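Local coordinates for protein MOR (Lactococcus phage TP901-1, PDB 6TRI) that is probably the modulator of repression, a small helical protein of the helix-turn-helix clan thought to counteract the phage CI repressor in the lytic-lysogenic switch, at residues V35-L39 / N40-T44; W45-D48 / E49-A53; P61-I64 / P65-F69. All coordinates share one frame; numbering follows the deposited sequence.

Contact 1: residues V35-L39 / N40-T44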
loop_
_atom_site.group_PDB
_atom_site.type_symbol
_atom_site.label_atom_id
_atom_site.label_comp_id
_atom_site.label_asym_id
_atom_site.label_seq_id
_atom_site.Cartn_x
_atom_site.Cartn_y
_atom_site.Cartn_z
ATOM N N VAL B 35 7.449 10.520 -10.328
ATOM C CA VAL B 35 6.875 11.045 -9.097
ATOM C C VAL B 35 5.623 11.866 -9.388
ATOM O O VAL B 35 4.620 11.763 -8.681
ATOM C CB VAL B 35 7.893 11.910 -8.336
ATOM C CG1 VAL B 35 7.263 12.508 -7.092
ATOM C CG2 VAL B 35 9.103 11.074 -7.964
ATOM N N SER B 36 5.685 12.668 -10.445
ATOM C CA SER B 36 4.547 13.482 -10.857
ATOM C C SER B 36 3.312 12.642 -11.177
ATOM O O SER B 36 2.205 12.966 -10.749
ATOM C CB SER B 36 4.914 14.331 -12.070
ATOM O OG SER B 36 3.761 14.963 -12.595
ATOM N N LEU B 37 3.508 11.564 -11.931
ATOM C CA LEU B 37 2.404 10.692 -12.324
ATOM C C LEU B 37 1.791 9.971 -11.124
ATOM O O LEU B 37 0.615 9.610 -11.141
ATOM C CB LEU B 37 2.873 9.666 -13.360
ATOM C CG LEU B 37 3.291 10.179 -14.739
ATOM C CD1 LEU B 37 3.864 9.042 -15.561
ATOM C CD2 LEU B 37 2.114 10.814 -15.454
ATOM N N LYS B 38 2.590 9.758 -10.085
ATOM C CA LYS B 38 2.099 9.075 -8.893
ATOM C C LYS B 38 1.377 10.038 -7.957
ATOM O O LYS B 38 0.338 9.698 -7.393
ATOM C CB LYS B 38 3.249 8.380 -8.167
ATOM C CG LYS B 38 3.786 7.185 -8.930
ATOM C CD LYS B 38 5.060 6.642 -8.318
ATOM C CE LYS B 38 5.621 5.513 -9.168
ATOM N NZ LYS B 38 4.710 4.339 -9.216
ATOM N N LEU B 39 1.918 11.243 -7.807
ATOM C CA LEU B 39 1.289 12.253 -6.962
ATOM C C LEU B 39 0.011 12.779 -7.599
ATOM O O LEU B 39 -0.828 13.379 -6.927
ATOM C CB LEU B 39 2.252 13.407 -6.690
ATOM C CG LEU B 39 3.489 13.058 -5.864
ATOM C CD1 LEU B 39 4.378 14.279 -5.681
ATOM C CD2 LEU B 39 3.076 12.489 -4.522
ATOM N N ASN B 40 -0.131 12.558 -8.901
ATOM C CA ASN B 40 -1.318 12.994 -9.621
ATOM C C ASN B 40 -2.220 11.815 -9.960
ATOM O O ASN B 40 -3.074 11.903 -10.843
ATOM C CB ASN B 40 -0.924 13.756 -10.884
ATOM C CG ASN B 40 -0.276 15.093 -10.573
ATOM O OD1 ASN B 40 -0.957 16.110 -10.447
ATOM N ND2 ASN B 40 1.045 15.095 -10.432
ATOM N N ASP B 41 -2.003 10.713 -9.248
ATOM C CA ASP B 41 -2.881 9.547 -9.282
ATOM C C ASP B 41 -3.100 8.980 -10.686
ATOM O O ASP B 41 -4.175 8.465 -10.997
ATOM C CB ASP B 41 -4.231 9.898 -8.649
ATOM C CG ASP B 41 -4.929 8.692 -8.059
ATOM O OD1 ASP B 41 -4.264 7.899 -7.359
ATOM O OD2 ASP B 41 -6.141 8.533 -8.302
ATOM N N LYS B 42 -2.083 9.076 -11.535
ATOM C CA LYS B 42 -2.134 8.448 -12.849
ATOM C C LYS B 42 -1.492 7.065 -12.794
ATOM O O LYS B 42 -1.881 6.155 -13.526
ATOM C CB LYS B 42 -1.435 9.314 -13.897
ATOM C CG LYS B 42 -2.159 10.608 -14.230
ATOM C CD LYS B 42 -1.502 11.296 -15.415
ATOM C CE LYS B 42 -2.204 12.592 -15.778
ATOM N NZ LYS B 42 -1.563 13.241 -16.956
ATOM N N VAL B 43 -0.500 6.923 -11.921
ATOM C CA VAL B 43 0.198 5.657 -11.739
ATOM C C VAL B 43 0.213 5.275 -10.267
ATOM O O VAL B 43 0.563 6.085 -9.409
ATOM C CB VAL B 43 1.645 5.722 -12.267
ATOM C CG1 VAL B 43 2.358 4.404 -12.023
ATOM C CG2 VAL B 43 1.656 6.069 -13.746
ATOM N N THR B 44 -0.174 4.037 -9.981
ATOM C CA THR B 44 -0.232 3.545 -8.612
ATOM C C THR B 44 1.158 3.479 -7.982
ATOM O O THR B 44 2.161 3.338 -8.681
ATOM C CB THR B 44 -0.892 2.156 -8.552
ATOM O OG1 THR B 44 -0.960 1.715 -7.191
ATOM C CG2 THR B 44 -0.101 1.148 -9.372
HETATM O O HOH W 1 -1.018 7.644 -7.269
#
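Leu37 meets both Lys42 and Val43 where the helix 32-39 unwinds. Its CD2 lies 3.6 Å from CD of Lys42, an approach of methyl to methylene, while its CB sits 3.8 Å from CG2 of Val43. Lysine suits this exposed place because its extended chain offers carbon to the leucine and carries the ammonium group onward, away from the helix. Next to this apolar patch Leu37 O is gripped twice: Lys42 N comes in almost in line with the carbonyl at 2.8 Å (171° at O), and Val43 N, at 3.0 Å, from above the carbonyl plane. With Asp41 N bonded to Lys38 O at 3.2 Å, this makes a Schellman motif. Asp41, at positive phi (56°), is its C' residue, and the Leu37-Lys42 contact is the hydrophobic pairing that commonly accompanies it. Asn40, the first residue to leave helical geometry, turns its amide back toward Ser36 O, but the modelled separation is too short to be trusted in detail.

On another side of the turn Lys38 reaches along the emerging chain. Its CA-H points at Val43 O, and a bend at the last torsion (chi4 -64°) delivers NZ to Thr44 O at 2.8 Å. The same ammonium has a second, acidic partner in helix 47-57. On the inner side of the helix, Leu39 packs against Leu10, Leu11 and Ile14 of helix 8-17.

Contact 2: residues W45-D48 / E49-A53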
loop_
_atom_site.group_PDB
_atom_site.type_symbol
_atom_site.label_atom_id
_atom_site.label_comp_id
_atom_site.label_asym_id
_atom_site.label_seq_id
_atom_site.Cartn_x
_atom_site.Cartn_y
_atom_site.Cartn_z
ATOM N N TRP B 45 1.212 3.598 -6.657
ATOM C CA TRP B 45 2.470 3.507 -5.920
ATOM C C TRP B 45 2.923 2.059 -5.756
ATOM O O TRP B 45 2.123 1.184 -5.423
ATOM C CB TRP B 45 2.337 4.157 -4.540
ATOM C CG TRP B 45 2.305 5.653 -4.560
ATOM C CD1 TRP B 45 1.243 6.448 -4.876
ATOM C CD2 TRP B 45 3.385 6.534 -4.233
ATOM N NE1 TRP B 45 1.596 7.771 -4.775
ATOM C CE2 TRP B 45 2.906 7.852 -4.382
ATOM C CE3 TRP B 45 4.710 6.339 -3.832
ATOM C CZ2 TRP B 45 3.706 8.967 -4.145
ATOM C CZ3 TRP B 45 5.502 7.447 -3.598
ATOM C CH2 TRP B 45 4.999 8.744 -3.755
ATOM N N LYS B 46 4.207 1.810 -5.985
ATOM C CA LYS B 46 4.771 0.488 -5.754
ATOM C C LYS B 46 4.962 0.258 -4.260
ATOM O O LYS B 46 4.980 1.208 -3.473
ATOM C CB LYS B 46 6.101 0.321 -6.493
ATOM C CG LYS B 46 5.989 0.420 -8.005
ATOM C CD LYS B 46 7.345 0.254 -8.673
ATOM C CE LYS B 46 7.919 -1.131 -8.441
ATOM N NZ LYS B 46 9.231 -1.296 -9.121
ATOM N N ASP B 47 5.097 -1.007 -3.880
ATOM C CA ASP B 47 5.303 -1.391 -2.490
ATOM C C ASP B 47 6.547 -0.724 -1.907
ATOM O O ASP B 47 6.489 -0.095 -0.850
ATOM C CB ASP B 47 5.411 -2.916 -2.379
ATOM C CG ASP B 47 5.604 -3.391 -0.952
ATOM O OD1 ASP B 47 4.595 -3.543 -0.233
ATOM O OD2 ASP B 47 6.765 -3.624 -0.554
ATOM N N ASP B 48 7.664 -0.848 -2.616
ATOM C CA ASP B 48 8.944 -0.325 -2.150
ATOM C C ASP B 48 8.991 1.203 -2.119
ATOM O O ASP B 48 9.716 1.789 -1.315
ATOM C CB ASP B 48 10.080 -0.856 -3.029
ATOM C CG ASP B 48 9.906 -0.491 -4.492
ATOM O OD1 ASP B 48 9.367 -1.321 -5.255
ATOM O OD2 ASP B 48 10.307 0.629 -4.877
ATOM N N GLU B 49 8.228 1.845 -2.995
ATOM C CA GLU B 49 8.219 3.304 -3.064
ATOM C C GLU B 49 7.572 3.912 -1.827
ATOM O O GLU B 49 8.040 4.924 -1.309
ATOM C CB GLU B 49 7.499 3.779 -4.327
ATOM C CG GLU B 49 8.227 3.432 -5.615
ATOM C CD GLU B 49 7.348 3.577 -6.840
ATOM O OE1 GLU B 49 6.115 3.706 -6.675
ATOM O OE2 GLU B 49 7.889 3.562 -7.967
ATOM N N ILE B 50 6.498 3.291 -1.352
ATOM C CA ILE B 50 5.819 3.775 -0.157
ATOM C C ILE B 50 6.727 3.643 1.063
ATOM O O ILE B 50 6.831 4.564 1.872
ATOM C CB ILE B 50 4.497 3.020 0.089
ATOM C CG1 ILE B 50 3.520 3.277 -1.063
ATOM C CG2 ILE B 50 3.880 3.439 1.415
ATOM C CD1 ILE B 50 2.158 2.646 -0.866
ATOM N N LEU B 51 7.399 2.503 1.181
ATOM C CA LEU B 51 8.316 2.275 2.290
ATOM C C LEU B 51 9.465 3.279 2.279
ATOM O O LEU B 51 9.904 3.737 3.332
ATOM C CB LEU B 51 8.870 0.849 2.254
ATOM C CG LEU B 51 8.087 -0.223 3.016
ATOM C CD1 LEU B 51 6.690 -0.408 2.439
ATOM C CD2 LEU B 51 8.848 -1.539 3.019
ATOM N N LYS B 52 9.949 3.622 1.089
ATOM C CA LYS B 52 11.054 4.566 0.977
ATOM C C LYS B 52 10.579 5.977 1.304
ATOM O O LYS B 52 11.301 6.756 1.923
ATOM C CB LYS B 52 11.674 4.519 -0.421
ATOM C CG LYS B 52 13.125 4.978 -0.460
ATOM C CD LYS B 52 13.744 4.774 -1.835
ATOM C CE LYS B 52 15.215 5.175 -1.851
ATOM N NZ LYS B 52 15.504 6.338 -0.963
ATOM N N ALA B 53 9.357 6.294 0.889
ATOM C CA ALA B 53 8.748 7.579 1.206
ATOM C C ALA B 53 8.628 7.769 2.716
ATOM O O ALA B 53 8.816 8.871 3.229
ATOM C CB ALA B 53 7.384 7.693 0.545
#
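Trp45 and Glu49 present their flat groups almost at right angles, ring and carboxylate planes 89° apart. At the indole edge, near its plane, CE3 lies 3.8 Å from Glu49 CB; Ile50 approaches the tryptophan obliquely, its CG1 3.8 Å from Trp45 CB. Beyond the two segments the indole packs edge-to-face with Phe68 and also meets the ring of Tyr7, a buried setting that suits a large aromatic residue. Trp45 N hydrogen-bonds a polar side chain of the other protein in the assembly, on which Ile50 and Leu51 also pack.

One face of the Glu49 carboxylate is covered by the methylenes of Lys46, which run across it from CB, 3.4 Å from OE1, to CD, 3.4 Å from OE2. From that same side the backbone N of Lys46 reaches Glu49 OE1 at 2.8 Å with a nearly straight N-H (167°), though 48° out of the carboxylate plane. CG of Glu49, anti to the carbonyl carbon and beside the backbone N, points the extended chain toward the N-cap, which brings OE1 to Lys46 N. Lys46 is the N-cap of helix 47-57 and Glu49 its N3 residue, and the bond between them is the glutamate half of a capping box; lysine has no side-chain acceptor for the other half. The backbone bonds from Lys46 O to Glu49 N and Ile50 N are weak, whereas Lys52 N to Asp48 O, at 3.0 Å, is sound.

Glu49 OE1 also takes a salt bridge from Lys38. Such a buried carboxylate, held by an amide and an ammonium group, is probably kept ionised. Repulsion between Asp48 and Glu49 is probably offset by the helix dipole and by the long bridge, 3.9 Å, from Lys46 NZ to Asp48 OD1.

Contact 3: residues P61-I64 / P65-F69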
loop_
_atom_site.group_PDB
_atom_site.type_symbol
_atom_site.label_atom_id
_atom_site.label_comp_id
_atom_site.label_asym_id
_atom_site.label_seq_id
_atom_site.Cartn_x
_atom_site.Cartn_y
_atom_site.Cartn_z
ATOM N N PRO B 61 4.604 5.440 10.764
ATOM C CA PRO B 61 4.007 4.307 10.047
ATOM C C PRO B 61 2.504 4.165 10.271
ATOM O O PRO B 61 1.803 3.681 9.386
ATOM C CB PRO B 61 4.752 3.104 10.625
ATOM C CG PRO B 61 6.078 3.648 11.006
ATOM C CD PRO B 61 5.815 5.042 11.503
ATOM N N GLN B 62 2.014 4.591 11.430
ATOM C CA GLN B 62 0.591 4.483 11.730
ATOM C C GLN B 62 -0.231 5.510 10.953
ATOM O O GLN B 62 -1.453 5.395 10.861
ATOM C CB GLN B 62 0.354 4.644 13.229
ATOM C CG GLN B 62 1.230 3.739 14.075
ATOM C CD GLN B 62 0.899 3.816 15.547
ATOM O OE1 GLN B 62 -0.266 3.927 15.929
ATOM N NE2 GLN B 62 1.925 3.760 16.385
ATOM N N ASP B 63 0.446 6.506 10.390
ATOM C CA ASP B 63 -0.220 7.558 9.630
ATOM C C ASP B 63 -0.293 7.225 8.144
ATOM O O ASP B 63 -0.883 7.972 7.362
ATOM C CB ASP B 63 0.500 8.895 9.817
ATOM C CG ASP B 63 0.334 9.460 11.213
ATOM O OD1 ASP B 63 -0.714 9.204 11.843
ATOM O OD2 ASP B 63 1.252 10.168 11.679
ATOM N N ILE B 64 0.312 6.106 7.762
ATOM C CA ILE B 64 0.370 5.692 6.361
ATOM C C ILE B 64 -1.004 5.577 5.674
ATOM O O ILE B 64 -1.141 5.993 4.520
ATOM C CB ILE B 64 1.132 4.355 6.221
ATOM C CG1 ILE B 64 2.622 4.580 6.469
ATOM C CG2 ILE B 64 0.930 3.752 4.841
ATOM C CD1 ILE B 64 3.451 3.335 6.327
ATOM N N PRO B 65 -2.029 5.030 6.365
ATOM C CA PRO B 65 -3.344 5.027 5.708
ATOM C C PRO B 65 -3.864 6.422 5.344
ATOM O O PRO B 65 -4.639 6.559 4.398
ATOM C CB PRO B 65 -4.252 4.375 6.755
ATOM C CG PRO B 65 -3.347 3.491 7.523
ATOM C CD PRO B 65 -2.049 4.238 7.610
ATOM N N LYS B 66 -3.434 7.440 6.081
ATOM C CA LYS B 66 -3.905 8.796 5.835
ATOM C C LYS B 66 -3.083 9.492 4.755
ATOM O O LYS B 66 -3.516 10.492 4.181
ATOM C CB LYS B 66 -3.872 9.613 7.126
ATOM C CG LYS B 66 -5.119 10.452 7.344
ATOM C CD LYS B 66 -6.366 9.578 7.354
ATOM C CE LYS B 66 -7.613 10.379 7.013
ATOM N NZ LYS B 66 -8.664 9.536 6.375
ATOM N N TYR B 67 -1.901 8.957 4.475
ATOM C CA TYR B 67 -1.008 9.570 3.500
ATOM C C TYR B 67 -1.143 8.965 2.103
ATOM O O TYR B 67 -1.064 9.681 1.106
ATOM C CB TYR B 67 0.445 9.459 3.968
ATOM C CG TYR B 67 0.850 10.516 4.968
ATOM C CD1 TYR B 67 0.991 11.841 4.582
ATOM C CD2 TYR B 67 1.104 10.190 6.293
ATOM C CE1 TYR B 67 1.362 12.816 5.489
ATOM C CE2 TYR B 67 1.479 11.159 7.210
ATOM C CZ TYR B 67 1.606 12.471 6.800
ATOM O OH TYR B 67 1.978 13.444 7.699
ATOM N N PHE B 68 -1.348 7.653 2.030
ATOM C CA PHE B 68 -1.329 6.958 0.747
ATOM C C PHE B 68 -2.637 6.243 0.419
ATOM O O PHE B 68 -2.846 5.819 -0.717
ATOM C CB PHE B 68 -0.181 5.944 0.717
ATOM C CG PHE B 68 1.175 6.553 0.929
ATOM C CD1 PHE B 68 1.922 7.004 -0.146
ATOM C CD2 PHE B 68 1.706 6.668 2.202
ATOM C CE1 PHE B 68 3.172 7.566 0.046
ATOM C CE2 PHE B 68 2.954 7.229 2.401
ATOM C CZ PHE B 68 3.687 7.679 1.322
ATOM N N PHE B 69 -3.519 6.108 1.402
ATOM C CA PHE B 69 -4.731 5.320 1.199
ATOM C C PHE B 69 -6.001 6.076 1.573
ATOM O O PHE B 69 -6.972 5.485 2.041
ATOM C CB PHE B 69 -4.635 4.015 1.990
ATOM C CG PHE B 69 -3.421 3.199 1.650
ATOM C CD1 PHE B 69 -3.448 2.302 0.596
ATOM C CD2 PHE B 69 -2.249 3.344 2.372
ATOM C CE1 PHE B 69 -2.329 1.555 0.274
ATOM C CE2 PHE B 69 -1.127 2.603 2.055
ATOM C CZ PHE B 69 -1.167 1.706 1.004
#
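Ile64 lies side by side with Phe69, both pointing the same way, and its CG2 meets the phenyl edge in the ring plane, 3.6 Å from CE2. The same methyl is 4.0 Å from CD2 of Phe68. CG2 stands anti to the backbone N, with CG1 beside it (chi1 -72°), which lets a beta-branched residue offer one methyl to both rings. The ring of Pro65, next in sequence, lies beside Ile64 with its CD 3.5 Å from Ile64 CB, as the Ile-Pro linkage imposes.

Outward from this centre, the edges of both phenylalanine rings also turn to Ile64 O. That oxygen takes two backbone bonds, from Phe68 N at 3.0 Å, nearly head-on (166° at O), and from Tyr67 N at 3.1 Å, well above the carbonyl plane. Asp63 O is bonded by Lys66 N at 2.9 Å, and Asp63 CB lies 3.6 Å from CE2 of Tyr67, whose ring goes on to pack on helix 8-17. Proline fits at position 65 because the first turn of a helix asks for no N-H there.

Phe68 O bonds a polar side chain of the other protein in the assembly, and Ile64 and Pro61 also pack against aromatic side-chain atoms of that protein. A 3-10 turn at 61-63 thus runs into a short, weakly bonded helix at 64-68, a C-terminal element; Phe68 of this helix and Phe69 just after it pack onto Ile50 of helix 47-57.

In the fold
The contacts follow one another along the chain: contact 1 ends helix 32-39, contact 2 starts helix 47-57, and contact 3 spans the 3-10 turn and helix 64-68. Centres of contacts 1 and 2, and of contacts 2 and 3, are each about 12 Å apart; contacts 1 and 3 are about 17 Å apart between centres and do not touch. Contact 2 joins them. Toward contact 1 it gives the Lys38-Glu49 salt bridge and the indole against Leu39; toward contact 3 it offers Ala53 and Ile50 to Phe68 and Phe69. Contacts 2 and 3, and Thr44 of contact 1, reach the other protein, consistent with a role exerted through binding.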